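Local coordinates for putative fructosamine-3-kinase (Thermobifida fusca YX, PDB 3F7W), which is probably a kinase of the fructosamine kinase family, though its own activity and substrate have not been established, at residues E143-A146 / E147-L151. Numbering follows the deposited sequence.
Sequences EFYA and EQRIL
Phe-144 sets CZ of its ring over one face of the Arg-149 guanidinium. Its CZ lies 3.5 Å from Arg-149 CZ, above the centre of that flat group, with the two planes inclined at 59°. Arg-149 gets there by bending at chi2 (-68°), which turns its end back toward Phe-144. Gln-148 meets the same ring at the edge, with NE2 3.5 Å from Phe-144 CD1. Ile-150 lies over a face of the Tyr-145 ring in a CH-pi contact, CG1 4.0 Å from the ring centroid. The guanidinium is fixed by Arg-149 NH1, which donates to Gln-148 O at 3.0 Å and also bonds Asp-134 O, while NH2 reaches Asn-135. Gln-148 O lies in the guanidinium plane, but NH1 sits above the carbonyl plane of Gln-148. Replacing Arg-149 by an alanine is likely to leave Phe-144 CZ without its flat partner and Asp-134 O and Asn-135 OD1 without these donors. Gln-148 NE2 bonds Asp-134 O and Thr-136 O, so both side chains tie the preceding loop to the helix. Tyr-145 OH is hydrogen-bonded to Leu-257 O and His-261 N of helix 251-270. The backbone widens here: Leu-151 N bonds Ala-146 O at 2.8 Å, five residues back. This is a pi-type turn within helix 141-159, part of the helical region of a protein-kinase-like fold.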
loop_
_atom_site.group_PDB
_atom_site.type_symbol
_atom_site.label_atom_id
_atom_site.label_comp_id
_atom_site.label_asym_id
_atom_site.label_seq_id
_atom_site.Cartn_x
_atom_site.Cartn_y
_atom_site.Cartn_z
ATOM N N GLU A 143 12.757 13.947 6.611
ATOM C CA GLU A 143 13.689 13.797 5.491
ATOM C C GLU A 143 13.288 12.664 4.535
ATOM O O GLU A 143 13.342 12.801 3.319
ATOM C CB GLU A 143 15.098 13.537 6.031
ATOM C CG GLU A 143 15.755 14.740 6.715
ATOM C CD GLU A 143 15.149 15.140 8.073
ATOM O OE1 GLU A 143 14.508 14.313 8.785
ATOM O OE2 GLU A 143 15.342 16.320 8.437
ATOM N N PHE A 144 12.956 11.520 5.102
ATOM C CA PHE A 144 12.461 10.411 4.326
ATOM C C PHE A 144 11.238 10.807 3.479
ATOM O O PHE A 144 11.175 10.530 2.278
ATOM C CB PHE A 144 12.116 9.267 5.288
ATOM C CG PHE A 144 11.349 8.160 4.664
ATOM C CD1 PHE A 144 11.966 7.271 3.798
ATOM C CD2 PHE A 144 9.998 7.993 4.954
ATOM C CE1 PHE A 144 11.242 6.249 3.216
ATOM C CE2 PHE A 144 9.279 6.956 4.381
ATOM C CZ PHE A 144 9.905 6.093 3.516
ATOM N N TYR A 145 10.264 11.467 4.103
ATOM C CA TYR A 145 9.023 11.777 3.414
ATOM C C TYR A 145 9.269 12.785 2.285
ATOM O O TYR A 145 8.887 12.548 1.144
ATOM C CB TYR A 145 8.016 12.330 4.405
ATOM C CG TYR A 145 6.600 12.409 3.886
ATOM C CD1 TYR A 145 5.933 11.267 3.471
ATOM C CD2 TYR A 145 5.910 13.618 3.851
ATOM C CE1 TYR A 145 4.600 11.326 3.025
ATOM C CE2 TYR A 145 4.588 13.685 3.415
ATOM C CZ TYR A 145 3.938 12.533 2.992
ATOM O OH TYR A 145 2.633 12.578 2.544
ATOM N N ALA A 146 9.955 13.882 2.608
ATOM C CA ALA A 146 10.258 14.921 1.621
ATOM C C ALA A 146 11.032 14.345 0.433
ATOM O O ALA A 146 10.602 14.469 -0.714
ATOM C CB ALA A 146 11.008 16.087 2.258
ATOM N N GLU A 147 12.135 13.663 0.709
ATOM C CA GLU A 147 13.108 13.302 -0.323
ATOM C C GLU A 147 12.738 12.024 -1.086
ATOM O O GLU A 147 13.057 11.893 -2.278
ATOM C CB GLU A 147 14.484 13.120 0.298
ATOM C CG GLU A 147 15.016 14.373 0.992
ATOM C CD GLU A 147 16.228 14.104 1.853
ATOM O OE1 GLU A 147 16.975 13.174 1.547
ATOM O OE2 GLU A 147 16.471 14.850 2.820
ATOM N N GLN A 148 12.069 11.108 -0.397
ATOM C CA GLN A 148 11.717 9.785 -0.958
ATOM C C GLN A 148 10.224 9.530 -1.213
ATOM O O GLN A 148 9.884 8.590 -1.946
ATOM C CB GLN A 148 12.308 8.678 -0.062
ATOM C CG GLN A 148 13.837 8.769 -0.079
ATOM C CD GLN A 148 14.565 7.814 0.857
ATOM O OE1 GLN A 148 15.617 8.184 1.361
ATOM N NE2 GLN A 148 14.039 6.575 1.064
ATOM N N ARG A 149 9.338 10.336 -0.619
ATOM C CA ARG A 149 7.901 10.157 -0.808
ATOM C C ARG A 149 7.185 11.320 -1.511
ATOM O O ARG A 149 6.101 11.119 -2.079
ATOM C CB ARG A 149 7.216 9.799 0.520
ATOM C CG ARG A 149 7.642 8.402 1.106
ATOM C CD ARG A 149 7.127 7.260 0.246
ATOM N NE ARG A 149 7.578 5.948 0.664
ATOM C CZ ARG A 149 8.746 5.397 0.323
ATOM N NH1 ARG A 149 9.624 6.059 -0.422
ATOM N NH2 ARG A 149 9.041 4.172 0.735
ATOM N N ILE A 150 7.785 12.516 -1.488
ATOM C CA ILE A 150 7.160 13.702 -2.084
ATOM C C ILE A 150 7.905 14.177 -3.325
ATOM O O ILE A 150 7.319 14.228 -4.413
ATOM C CB ILE A 150 7.023 14.871 -1.066
ATOM C CG1 ILE A 150 6.150 14.455 0.129
ATOM C CG2 ILE A 150 6.413 16.138 -1.764
ATOM C CD1 ILE A 150 4.728 14.036 -0.251
ATOM N N LEU A 151 9.174 14.545 -3.165
ATOM C CA LEU A 151 9.885 15.255 -4.237
ATOM C C LEU A 151 9.934 14.468 -5.562
ATOM O O LEU A 151 9.702 15.041 -6.631
ATOM C CB LEU A 151 11.289 15.684 -3.786
ATOM C CG LEU A 151 11.336 16.905 -2.856
ATOM C CD1 LEU A 151 12.751 17.196 -2.270
ATOM C CD2 LEU A 151 10.827 18.138 -3.595
#